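Local coordinates for segregation and condensation protein A (Thermococcus onnurineus, PDB 6IVH), which probably serves as the kleisin subunit of an archaeal Smc-based condensin that organises chromosomes, and is represented here by its N-terminal domain, at residues G22-W27 and T35-E40; I29-L34 and D108-A113; E44-E47 and R51-A54; V12-Q17 and E40-M45. All coordinates share one frame; numbering follows the deposited sequence.

How the contacts relate
Helix 31-47 runs through all four contacts. Contact 2 sits near its start, then come contact 1 and contact 4, with contact 3 at its end. Contacts 2 and 3 lie on opposite sides of the chain's centre, with centres about 20 Å apart. Contact 1 lies about 9 Å from both contact 2 and contact 4, centre to centre. It touches contact 2 where Val24 CG1 meets Leu34 CD2 at 3.7 Å. It touches contact 4 where Tyr38 CD2 meets Ile14 CG2 at 3.5 Å. Contacts 3 and 4 share Glu44 and Met45, and Val52 CG1 lies 3.6 Å from Leu42 CD1. Together they describe the packing of a small helical domain.

Contact 1: G22-W27 and T35-E40; sequences GKVDPW and TEKYIE
Within 35-40, Lys37 makes the contact with Lys23 and Val24 of the loop 22-27. The backbones stay well apart: Lys23 CA and Lys37 CA are 8.2 Å from each other. At the start of 35-40, Thr35 takes no part in the contact and bonds through OG1 to Ile31 O and Leu63 O.

Lys37 comes next. Its CG is anti to the carbonyl carbon (chi1 -63°), and the chain then runs extended as far as CE. This brings CD and CE to Val24 and Lys23. CD lies 4.1 Å from Val24 CG1, and the two side chains slide past each other in opposite directions. CE lies 3.7 Å from Lys23 O, a van der Waals touch against the carbonyl oxygen. The chain bends only at its last torsion (chi4 73°). That bend takes NZ to Asp33 O of its own helix, where it makes a weak hydrogen bond.

The loop follows helix 11-20 in the N-terminal domain of this kleisin. A Schellman motif ends that helix, with Gly22 at positive phi as its C-prime residue. The chain leaves the Schellman turn as Lys23 and Val24, and Val24 also rests on Val19.

Tyr38 packs on Ala59 and Leu63 of helix 54-72, and its OH bonds to Ala56 O. Ile39 N donates to Thr35 O, as expected inside a helix. Glu40 closes the segment. Its OE1 is 5.9 Å from Lys23 NZ, so the opposite charges are near but do not touch.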
loop_
_atom_site.group_PDB
_atom_site.type_symbol
_atom_site.label_atom_id
_atom_site.label_comp_id
_atom_site.label_asym_id
_atom_site.label_seq_id
_atom_site.Cartn_x
_atom_site.Cartn_y
_atom_site.Cartn_z
ATOM N N GLY A 22 -14.489 3.390 -2.275
ATOM C CA GLY A 22 -14.848 2.269 -3.125
ATOM C C GLY A 22 -13.903 2.018 -4.278
ATOM O O GLY A 22 -14.342 1.567 -5.340
ATOM N N LYS A 23 -12.613 2.304 -4.104
ATOM C CA LYS A 23 -11.634 2.061 -5.155
ATOM C C LYS A 23 -11.026 0.667 -5.096
ATOM O O LYS A 23 -10.550 0.173 -6.124
ATOM C CB LYS A 23 -10.514 3.102 -5.095
ATOM C CG LYS A 23 -10.897 4.457 -5.665
ATOM C CD LYS A 23 -9.673 5.344 -5.838
ATOM C CE LYS A 23 -10.022 6.642 -6.551
ATOM N NZ LYS A 23 -10.606 6.406 -7.902
ATOM N N VAL A 24 -11.017 0.028 -3.925
ATOM C CA VAL A 24 -10.552 -1.345 -3.781
ATOM C C VAL A 24 -11.610 -2.126 -3.013
ATOM O O VAL A 24 -12.407 -1.565 -2.259
ATOM C CB VAL A 24 -9.185 -1.440 -3.065
ATOM C CG1 VAL A 24 -8.185 -0.475 -3.677
ATOM C CG2 VAL A 24 -9.338 -1.177 -1.578
ATOM N N ASP A 25 -11.618 -3.440 -3.223
ATOM C CA ASP A 25 -12.502 -4.306 -2.457
ATOM C C ASP A 25 -11.765 -4.811 -1.226
ATOM O O ASP A 25 -10.750 -5.505 -1.368
ATOM C CB ASP A 25 -12.985 -5.475 -3.295
ATOM C CG ASP A 25 -13.936 -6.376 -2.532
ATOM O OD1 ASP A 25 -14.527 -5.902 -1.540
ATOM O OD2 ASP A 25 -14.117 -7.549 -2.915
ATOM N N PRO A 26 -12.231 -4.494 -0.015
ATOM C CA PRO A 26 -11.479 -4.887 1.188
ATOM C C PRO A 26 -11.287 -6.385 1.331
ATOM O O PRO A 26 -10.332 -6.814 1.992
ATOM C CB PRO A 26 -12.329 -4.321 2.333
ATOM C CG PRO A 26 -13.171 -3.262 1.707
ATOM C CD PRO A 26 -13.429 -3.703 0.308
ATOM N N TRP A 27 -12.157 -7.198 0.733
ATOM C CA TRP A 27 -12.034 -8.642 0.882
ATOM C C TRP A 27 -11.178 -9.287 -0.204
ATOM O O TRP A 27 -10.539 -10.311 0.063
ATOM C CB TRP A 27 -13.419 -9.297 0.923
ATOM C CG TRP A 27 -14.239 -8.927 2.140
ATOM C CD1 TRP A 27 -15.405 -8.217 2.153
ATOM C CD2 TRP A 27 -13.951 -9.245 3.510
ATOM N NE1 TRP A 27 -15.862 -8.076 3.440
ATOM C CE2 TRP A 27 -14.989 -8.697 4.293
ATOM C CE3 TRP A 27 -12.919 -9.939 4.151
ATOM C CZ2 TRP A 27 -15.024 -8.820 5.681
ATOM C CZ3 TRP A 27 -12.957 -10.059 5.533
ATOM C CH2 TRP A 27 -14.002 -9.502 6.280
ATOM N N THR A 35 -1.137 -1.187 -5.888
ATOM C CA THR A 35 0.115 -0.448 -5.754
ATOM C C THR A 35 0.055 0.890 -6.483
ATOM O O THR A 35 0.418 1.930 -5.923
ATOM C CB THR A 35 1.279 -1.294 -6.269
ATOM O OG1 THR A 35 1.349 -2.510 -5.513
ATOM C CG2 THR A 35 2.591 -0.536 -6.123
ATOM N N GLU A 36 -0.413 0.889 -7.733
ATOM C CA GLU A 36 -0.449 2.141 -8.480
ATOM C C GLU A 36 -1.561 3.061 -7.988
ATOM O O GLU A 36 -1.420 4.285 -8.056
ATOM C CB GLU A 36 -0.595 1.869 -9.980
ATOM C CG GLU A 36 -0.355 3.095 -10.871
ATOM C CD GLU A 36 1.047 3.680 -10.730
ATOM O OE1 GLU A 36 1.962 2.949 -10.297
ATOM O OE2 GLU A 36 1.229 4.872 -11.061
ATOM N N LYS A 37 -2.665 2.499 -7.485
ATOM C CA LYS A 37 -3.691 3.332 -6.861
ATOM C C LYS A 37 -3.135 4.051 -5.638
ATOM O O LYS A 37 -3.458 5.221 -5.393
ATOM C CB LYS A 37 -4.904 2.484 -6.477
ATOM C CG LYS A 37 -5.619 1.829 -7.650
ATOM C CD LYS A 37 -6.885 1.124 -7.187
ATOM C CE LYS A 37 -7.580 0.406 -8.335
ATOM N NZ LYS A 37 -6.847 -0.820 -8.746
ATOM N N TYR A 38 -2.293 3.366 -4.860
ATOM C CA TYR A 38 -1.621 4.011 -3.738
ATOM C C TYR A 38 -0.695 5.120 -4.219
ATOM O O TYR A 38 -0.661 6.210 -3.635
ATOM C CB TYR A 38 -0.840 2.971 -2.932
ATOM C CG TYR A 38 -0.101 3.528 -1.735
ATOM C CD1 TYR A 38 1.196 4.015 -1.854
ATOM C CD2 TYR A 38 -0.695 3.553 -0.481
ATOM C CE1 TYR A 38 1.873 4.521 -0.759
ATOM C CE2 TYR A 38 -0.029 4.056 0.616
ATOM C CZ TYR A 38 1.255 4.538 0.474
ATOM O OH TYR A 38 1.920 5.039 1.570
ATOM N N ILE A 39 0.068 4.858 -5.281
ATOM C CA ILE A 39 0.987 5.864 -5.804
ATOM C C ILE A 39 0.215 7.024 -6.420
ATOM O O ILE A 39 0.612 8.189 -6.287
ATOM C CB ILE A 39 1.954 5.219 -6.812
ATOM C CG1 ILE A 39 2.882 4.235 -6.092
ATOM C CG2 ILE A 39 2.747 6.281 -7.556
ATOM C CD1 ILE A 39 3.871 3.540 -7.006
ATOM N N GLU A 40 -0.895 6.728 -7.103
ATOM C CA GLU A 40 -1.746 7.788 -7.635
ATOM C C GLU A 40 -2.171 8.746 -6.531
ATOM O O GLU A 40 -1.987 9.963 -6.643
ATOM C CB GLU A 40 -2.976 7.192 -8.324
ATOM C CG GLU A 40 -2.708 6.551 -9.679
ATOM C CD GLU A 40 -3.930 5.846 -10.244
ATOM O OE1 GLU A 40 -5.061 6.192 -9.837
ATOM O OE2 GLU A 40 -3.762 4.944 -11.093
#

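Contact 2: I29-L34 and D108-A113; sequences IDIVDL and DDLLDA
Ile29 and Leu110 bring the two backbones closest, with their CA atoms 8.5 Å apart. Leu110 reaches across from helix 107-120 and meets the other segment through one methyl group, CD1. CG anti to the backbone N (chi1 -154°) and an extended chi2 carry CD1 in among Ile29, Ile31 and Leu34. Ile29 CG2 touches Leu110 CD1 at 3.8 Å. Ile29 CD1 is beside the same methyl at 3.9 Å, and the two side chains cross at about a right angle. Ile31 CD1 comes to 4.0 Å of Leu110 CD1. Leu34 CD1, one turn further along, stands at 4.3 Å from it.

This cluster lies where strand 29-30 passes into helix 31-47. Asp30 caps that helix: Val32 N donates to Asp30 OD1 at 3.2 Å, on the anti side and 34° out of the carboxylate plane. The same OD1 forms a salt bridge with Arg103. Ile29 and Ile31 make backbone bonds to Tyr105 and Arg103, which pair strand 29-30 antiparallel with strand 104-105.

All four touching side chains are buried and purely apolar. The contact therefore rests on shape and the exclusion of water, while the polar bonding is left to the cap and the strand pair beside it.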
loop_
_atom_site.group_PDB
_atom_site.type_symbol
_atom_site.label_atom_id
_atom_site.label_comp_id
_atom_site.label_asym_id
_atom_site.label_seq_id
_atom_site.Cartn_x
_atom_site.Cartn_y
_atom_site.Cartn_z
ATOM N N ILE A 29 -8.252 -7.738 -2.428
ATOM C CA ILE A 29 -7.380 -6.667 -2.890
ATOM C C ILE A 29 -6.378 -7.253 -3.872
ATOM O O ILE A 29 -5.753 -8.282 -3.593
ATOM C CB ILE A 29 -6.661 -5.989 -1.712
ATOM C CG1 ILE A 29 -7.661 -5.535 -0.646
ATOM C CG2 ILE A 29 -5.829 -4.816 -2.205
ATOM C CD1 ILE A 29 -7.011 -4.806 0.507
ATOM N N ASP A 30 -6.222 -6.605 -5.022
ATOM C CA ASP A 30 -5.198 -6.984 -5.990
ATOM C C ASP A 30 -3.961 -6.135 -5.720
ATOM O O ASP A 30 -3.960 -4.928 -5.987
ATOM C CB ASP A 30 -5.705 -6.795 -7.419
ATOM C CG ASP A 30 -4.830 -7.495 -8.450
ATOM O OD1 ASP A 30 -3.628 -7.701 -8.183
ATOM O OD2 ASP A 30 -5.351 -7.840 -9.534
ATOM N N ILE A 31 -2.904 -6.765 -5.195
ATOM C CA ILE A 31 -1.722 -6.016 -4.770
ATOM C C ILE A 31 -1.046 -5.341 -5.957
ATOM O O ILE A 31 -0.389 -4.304 -5.800
ATOM C CB ILE A 31 -0.747 -6.937 -4.007
ATOM C CG1 ILE A 31 0.352 -6.119 -3.328
ATOM C CG2 ILE A 31 -0.125 -7.958 -4.939
ATOM C CD1 ILE A 31 -0.168 -5.122 -2.325
ATOM N N VAL A 32 -1.197 -5.904 -7.158
ATOM C CA VAL A 32 -0.658 -5.260 -8.351
ATOM C C VAL A 32 -1.481 -4.027 -8.701
ATOM O O VAL A 32 -0.936 -2.956 -8.994
ATOM C CB VAL A 32 -0.606 -6.259 -9.521
ATOM C CG1 VAL A 32 -0.117 -5.575 -10.788
ATOM C CG2 VAL A 32 0.287 -7.442 -9.169
ATOM N N ASP A 33 -2.808 -4.156 -8.664
ATOM C CA ASP A 33 -3.667 -3.015 -8.957
ATOM C C ASP A 33 -3.681 -2.014 -7.809
ATOM O O ASP A 33 -3.855 -0.813 -8.039
ATOM C CB ASP A 33 -5.085 -3.494 -9.266
ATOM C CG ASP A 33 -5.129 -4.474 -10.424
ATOM O OD1 ASP A 33 -4.182 -4.475 -11.241
ATOM O OD2 ASP A 33 -6.111 -5.240 -10.519
ATOM N N LEU A 34 -3.495 -2.486 -6.573
ATOM C CA LEU A 34 -3.505 -1.591 -5.420
ATOM C C LEU A 34 -2.273 -0.696 -5.389
ATOM O O LEU A 34 -2.351 0.442 -4.909
ATOM C CB LEU A 34 -3.603 -2.406 -4.128
ATOM C CG LEU A 34 -3.720 -1.704 -2.767
ATOM C CD1 LEU A 34 -2.361 -1.324 -2.179
ATOM C CD2 LEU A 34 -4.625 -0.487 -2.863
ATOM N N ASP A 108 -7.175 -6.391 6.378
ATOM C CA ASP A 108 -6.435 -6.614 7.616
ATOM C C ASP A 108 -5.142 -7.379 7.366
ATOM O O ASP A 108 -4.136 -7.125 8.037
ATOM C CB ASP A 108 -7.307 -7.355 8.631
ATOM C CG ASP A 108 -8.531 -6.559 9.045
ATOM O OD1 ASP A 108 -8.377 -5.577 9.803
ATOM O OD2 ASP A 108 -9.649 -6.916 8.616
ATOM N N ASP A 109 -5.145 -8.311 6.408
ATOM C CA ASP A 109 -3.923 -9.047 6.092
ATOM C C ASP A 109 -2.875 -8.138 5.461
ATOM O O ASP A 109 -1.692 -8.205 5.817
ATOM C CB ASP A 109 -4.236 -10.226 5.170
ATOM C CG ASP A 109 -4.755 -11.435 5.924
ATOM O OD1 ASP A 109 -4.274 -11.687 7.050
ATOM O OD2 ASP A 109 -5.640 -12.139 5.390
ATOM N N LEU A 110 -3.289 -7.282 4.519
ATOM C CA LEU A 110 -2.350 -6.350 3.902
ATOM C C LEU A 110 -1.822 -5.354 4.929
ATOM O O LEU A 110 -0.634 -5.011 4.917
ATOM C CB LEU A 110 -3.025 -5.628 2.732
ATOM C CG LEU A 110 -2.179 -5.077 1.576
ATOM C CD1 LEU A 110 -3.069 -4.680 0.417
ATOM C CD2 LEU A 110 -1.336 -3.888 1.986
ATOM N N LEU A 111 -2.694 -4.887 5.827
ATOM C CA LEU A 111 -2.272 -3.989 6.897
ATOM C C LEU A 111 -1.173 -4.621 7.743
ATOM O O LEU A 111 -0.175 -3.967 8.067
ATOM C CB LEU A 111 -3.484 -3.620 7.760
ATOM C CG LEU A 111 -4.208 -2.293 7.532
ATOM C CD1 LEU A 111 -3.504 -1.131 8.190
ATOM C CD2 LEU A 111 -4.363 -2.024 6.047
ATOM N N ASP A 112 -1.335 -5.897 8.104
ATOM C CA ASP A 112 -0.304 -6.591 8.870
ATOM C C ASP A 112 0.942 -6.834 8.027
ATOM O O ASP A 112 2.067 -6.663 8.510
ATOM C CB ASP A 112 -0.848 -7.913 9.414
ATOM C CG ASP A 112 -1.609 -7.743 10.717
ATOM O OD1 ASP A 112 -2.838 -7.518 10.669
ATOM O OD2 ASP A 112 -0.976 -7.835 11.792
ATOM N N ALA A 113 0.761 -7.231 6.764
ATOM C CA ALA A 113 1.907 -7.492 5.899
ATOM C C ALA A 113 2.714 -6.224 5.646
ATOM O O ALA A 113 3.952 -6.260 5.640
ATOM C CB ALA A 113 1.439 -8.102 4.577
#

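Contact 3: E44-E47 and R51-A54; sequences EMKE and RVSA
Val52 and Met45 make a small surface contact at the turn that leads out of helix 31-47 towards helix 54-72. Their CA atoms are 7.4 Å apart. Met45 is selenomethionine in this crystal. It does not touch through its selenium end. The meeting atom is CB, 3.8 Å from Val52 CG2. The Met45 chain bends at its second and third torsions (chi2 -65°, chi3 -44°), and its end leads away from Val52.

Val52 points its side chain at the helix. Its CG2 is anti to the carbonyl carbon, beside the backbone N, and this places that methyl against Met45. Lys46 approaches from the next position. Its CD comes to 4.4 Å of Val52 CB, so only the aliphatic part of the lysine takes part.

The residues on either side of Val52 are held by polar bonds. Ser53 is the N-cap of helix 54-72, with OG bonded to Ala56 N and also to Ile9 O. Backbone bonds tie Arg51 and Ser53 to Ile9.

Across 44-47 and 51-54 the chemistry is aliphatic and undirected. The touch is van der Waals only, so it sets no particular orientation for the lysine's amine.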
loop_
_atom_site.group_PDB
_atom_site.type_symbol
_atom_site.label_atom_id
_atom_site.label_comp_id
_atom_site.label_asym_id
_atom_site.label_seq_id
_atom_site.Cartn_x
_atom_site.Cartn_y
_atom_site.Cartn_z
ATOM N N GLU A 44 -1.204 12.712 -5.479
ATOM C CA GLU A 44 -2.183 13.777 -5.285
ATOM C C GLU A 44 -1.844 14.626 -4.065
ATOM O O GLU A 44 -1.899 15.860 -4.126
ATOM C CB GLU A 44 -3.587 13.184 -5.152
ATOM C CG GLU A 44 -4.099 12.482 -6.407
ATOM C CD GLU A 44 -5.500 11.916 -6.233
ATOM O OE1 GLU A 44 -6.102 12.121 -5.156
ATOM O OE2 GLU A 44 -5.998 11.259 -7.174
HETATM N N MSE A 45 -1.486 13.988 -2.952
HETATM C CA MSE A 45 -1.178 14.714 -1.724
HETATM C C MSE A 45 0.073 15.562 -1.909
HETATM O O MSE A 45 0.143 16.690 -1.423
HETATM C CB MSE A 45 -0.987 13.751 -0.548
HETATM C CG MSE A 45 -1.787 12.467 -0.665
HETATM SE SE MSE A 45 -3.731 12.650 -0.613
HETATM C CE MSE A 45 -3.933 13.914 0.845
ATOM N N LYS A 46 1.061 15.011 -2.620
ATOM C CA LYS A 46 2.305 15.735 -2.854
ATOM C C LYS A 46 2.143 16.844 -3.888
ATOM O O LYS A 46 2.909 17.813 -3.863
ATOM C CB LYS A 46 3.403 14.758 -3.281
ATOM C CG LYS A 46 3.619 13.613 -2.295
ATOM C CD LYS A 46 4.761 13.882 -1.326
ATOM C CE LYS A 46 6.104 13.564 -1.966
ATOM N NZ LYS A 46 7.221 13.609 -0.982
ATOM N N GLU A 47 1.167 16.728 -4.794
ATOM C CA GLU A 47 0.861 17.838 -5.691
ATOM C C GLU A 47 0.410 19.063 -4.905
ATOM O O GLU A 47 0.792 20.195 -5.227
ATOM C CB GLU A 47 -0.213 17.426 -6.700
ATOM C CG GLU A 47 0.337 16.895 -8.015
ATOM C CD GLU A 47 -0.755 16.426 -8.961
ATOM O OE1 GLU A 47 -0.453 15.613 -9.862
ATOM O OE2 GLU A 47 -1.915 16.864 -8.799
ATOM N N ARG A 51 1.798 17.505 4.042
ATOM C CA ARG A 51 2.737 16.716 4.827
ATOM C C ARG A 51 2.396 15.238 4.708
ATOM O O ARG A 51 1.306 14.810 5.099
ATOM C CB ARG A 51 2.697 17.149 6.295
ATOM C CG ARG A 51 3.059 18.596 6.594
ATOM C CD ARG A 51 3.545 18.740 8.018
ATOM N NE ARG A 51 3.546 20.124 8.485
ATOM C CZ ARG A 51 3.494 20.472 9.767
ATOM N NH1 ARG A 51 3.463 19.535 10.704
ATOM N NH2 ARG A 51 3.483 21.753 10.113
ATOM N N VAL A 52 3.323 14.465 4.152
ATOM C CA VAL A 52 3.186 13.021 4.019
ATOM C C VAL A 52 4.341 12.381 4.772
ATOM O O VAL A 52 5.504 12.751 4.561
ATOM C CB VAL A 52 3.166 12.587 2.541
ATOM C CG1 VAL A 52 3.373 11.086 2.416
ATOM C CG2 VAL A 52 1.853 12.995 1.889
ATOM N N SER A 53 4.027 11.435 5.655
ATOM C CA SER A 53 5.035 10.855 6.530
ATOM C C SER A 53 6.046 10.031 5.735
ATOM O O SER A 53 5.815 9.651 4.583
ATOM C CB SER A 53 4.382 9.974 7.596
ATOM O OG SER A 53 3.817 8.809 7.018
ATOM N N ALA A 54 7.185 9.752 6.379
ATOM C CA ALA A 54 8.195 8.902 5.760
ATOM C C ALA A 54 7.689 7.478 5.575
ATOM O O ALA A 54 8.031 6.826 4.582
ATOM C CB ALA A 54 9.476 8.906 6.595
#

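Contact 4: V12-Q17 and E40-M45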
loop_
_atom_site.group_PDB
_atom_site.type_symbol
_atom_site.label_atom_id
_atom_site.label_comp_id
_atom_site.label_asym_id
_atom_site.label_seq_id
_atom_site.Cartn_x
_atom_site.Cartn_y
_atom_site.Cartn_z
ATOM N N VAL A 12 -1.813 4.323 6.464
ATOM C CA VAL A 12 -3.181 3.875 6.699
ATOM C C VAL A 12 -4.176 4.870 6.117
ATOM O O VAL A 12 -5.211 4.479 5.561
ATOM C CB VAL A 12 -3.411 3.651 8.204
ATOM C CG1 VAL A 12 -4.818 3.128 8.457
ATOM C CG2 VAL A 12 -2.365 2.693 8.761
ATOM N N ASP A 13 -3.874 6.170 6.229
ATOM C CA ASP A 13 -4.750 7.201 5.679
ATOM C C ASP A 13 -5.019 6.965 4.198
ATOM O O ASP A 13 -6.167 7.036 3.743
ATOM C CB ASP A 13 -4.131 8.583 5.892
ATOM C CG ASP A 13 -4.086 8.987 7.351
ATOM O OD1 ASP A 13 -5.014 8.622 8.099
ATOM O OD2 ASP A 13 -3.119 9.672 7.746
ATOM N N ILE A 14 -3.968 6.683 3.428
ATOM C CA ILE A 14 -4.136 6.491 1.992
ATOM C C ILE A 14 -4.910 5.209 1.709
ATOM O O ILE A 14 -5.788 5.177 0.837
ATOM C CB ILE A 14 -2.766 6.501 1.291
ATOM C CG1 ILE A 14 -2.058 7.838 1.535
ATOM C CG2 ILE A 14 -2.924 6.229 -0.196
ATOM C CD1 ILE A 14 -0.659 7.914 0.959
ATOM N N LEU A 15 -4.613 4.137 2.446
ATOM C CA LEU A 15 -5.290 2.868 2.200
ATOM C C LEU A 15 -6.765 2.943 2.575
ATOM O O LEU A 15 -7.620 2.430 1.842
ATOM C CB LEU A 15 -4.590 1.744 2.965
ATOM C CG LEU A 15 -3.171 1.406 2.494
ATOM C CD1 LEU A 15 -2.433 0.577 3.534
ATOM C CD2 LEU A 15 -3.217 0.678 1.155
ATOM N N LEU A 16 -7.085 3.590 3.702
ATOM C CA LEU A 16 -8.482 3.696 4.126
ATOM C C LEU A 16 -9.307 4.523 3.144
ATOM O O LEU A 16 -10.466 4.191 2.862
ATOM C CB LEU A 16 -8.576 4.299 5.530
ATOM C CG LEU A 16 -8.149 3.437 6.714
ATOM C CD1 LEU A 16 -8.234 4.212 8.016
ATOM C CD2 LEU A 16 -9.027 2.214 6.775
ATOM N N GLN A 17 -8.739 5.616 2.633
ATOM C CA GLN A 17 -9.460 6.455 1.681
ATOM C C GLN A 17 -9.686 5.729 0.359
ATOM O O GLN A 17 -10.666 6.003 -0.343
ATOM C CB GLN A 17 -8.695 7.764 1.459
ATOM C CG GLN A 17 -9.416 8.793 0.573
ATOM C CD GLN A 17 -9.078 8.661 -0.903
ATOM O OE1 GLN A 17 -8.046 8.094 -1.275
ATOM N NE2 GLN A 17 -9.950 9.189 -1.754
ATOM N N GLU A 40 -0.895 6.728 -7.103
ATOM C CA GLU A 40 -1.746 7.788 -7.635
ATOM C C GLU A 40 -2.171 8.746 -6.531
ATOM O O GLU A 40 -1.987 9.963 -6.643
ATOM C CB GLU A 40 -2.976 7.192 -8.324
ATOM C CG GLU A 40 -2.708 6.551 -9.679
ATOM C CD GLU A 40 -3.930 5.846 -10.244
ATOM O OE1 GLU A 40 -5.061 6.192 -9.837
ATOM O OE2 GLU A 40 -3.762 4.944 -11.093
ATOM N N ARG A 41 -2.730 8.206 -5.445
ATOM C CA ARG A 41 -3.172 9.051 -4.341
ATOM C C ARG A 41 -1.993 9.734 -3.663
ATOM O O ARG A 41 -2.089 10.904 -3.276
ATOM C CB ARG A 41 -3.968 8.224 -3.332
ATOM C CG ARG A 41 -4.398 8.997 -2.100
ATOM C CD ARG A 41 -5.469 10.022 -2.443
ATOM N NE ARG A 41 -6.099 10.563 -1.244
ATOM C CZ ARG A 41 -6.911 11.615 -1.232
ATOM N NH1 ARG A 41 -7.197 12.249 -2.362
ATOM N NH2 ARG A 41 -7.433 12.033 -0.089
ATOM N N LEU A 42 -0.873 9.022 -3.515
ATOM C CA LEU A 42 0.318 9.630 -2.927
ATOM C C LEU A 42 0.794 10.816 -3.754
ATOM O O LEU A 42 1.262 11.820 -3.206
ATOM C CB LEU A 42 1.428 8.590 -2.799
ATOM C CG LEU A 42 2.707 9.066 -2.115
ATOM C CD1 LEU A 42 2.403 9.522 -0.698
ATOM C CD2 LEU A 42 3.758 7.969 -2.121
ATOM N N ARG A 43 0.681 10.720 -5.080
ATOM C CA ARG A 43 1.039 11.846 -5.933
ATOM C C ARG A 43 0.068 13.006 -5.762
ATOM O O ARG A 43 0.469 14.171 -5.876
ATOM C CB ARG A 43 1.092 11.392 -7.393
ATOM C CG ARG A 43 1.386 12.495 -8.384
ATOM C CD ARG A 43 1.724 11.925 -9.748
ATOM N NE ARG A 43 2.926 11.097 -9.699
ATOM C CZ ARG A 43 4.164 11.578 -9.749
ATOM N NH1 ARG A 43 4.367 12.886 -9.841
ATOM N NH2 ARG A 43 5.202 10.753 -9.703
ATOM N N GLU A 44 -1.204 12.712 -5.479
ATOM C CA GLU A 44 -2.183 13.777 -5.285
ATOM C C GLU A 44 -1.844 14.626 -4.065
ATOM O O GLU A 44 -1.899 15.860 -4.126
ATOM C CB GLU A 44 -3.587 13.184 -5.152
ATOM C CG GLU A 44 -4.099 12.482 -6.407
ATOM C CD GLU A 44 -5.500 11.916 -6.233
ATOM O OE1 GLU A 44 -6.102 12.121 -5.156
ATOM O OE2 GLU A 44 -5.998 11.259 -7.174
HETATM N N MSE A 45 -1.486 13.988 -2.952
HETATM C CA MSE A 45 -1.178 14.714 -1.724
HETATM C C MSE A 45 0.073 15.562 -1.909
HETATM O O MSE A 45 0.143 16.690 -1.423
HETATM C CB MSE A 45 -0.987 13.751 -0.548
HETATM C CG MSE A 45 -1.787 12.467 -0.665
HETATM SE SE MSE A 45 -3.731 12.650 -0.613
HETATM C CE MSE A 45 -3.933 13.914 0.845
#
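The guanidinium of Arg41 is sandwiched between Gln17 and Met45. Gln17 CD lies 3.4 Å above one face, offset toward the rim. Met45 SE, of selenomethionine, sits over the opposite face, also offset. At the edge and in the plane is Glu44 OE1, which receives a salt-bridge bond from Arg41 NH1 at 3.0 Å, nearly along the carboxylate's C-O axis. The Gln17 amide stacks on the guanidinium with the planes 24° apart. Gln17 OE1 is 3.1 Å from Arg41 NE, but it lies over the face and the angle is too poor for a hydrogen bond.

Helices 11-20 and 31-47 cross here in the N-terminal kleisin domain. Their short segments run at 118°, 10.5 Å apart at closest approach. Ile14 lies between them and touches both Arg41 and Leu42. Its CG2 meets Arg41 CG at 3.7 Å, and its CD1 meets Leu42 CD1 at 3.8 Å.

Arg41 has CG anti to its backbone N and a bend at chi2 (70°), which turns the guanidinium face toward the Gln17 amide. With an alanine here, Glu44 would probably be left without its charged mate and the Gln17 amide set free to turn. Leu15, next to Ile14, packs on Phe107 and Leu114 of helix 107-120.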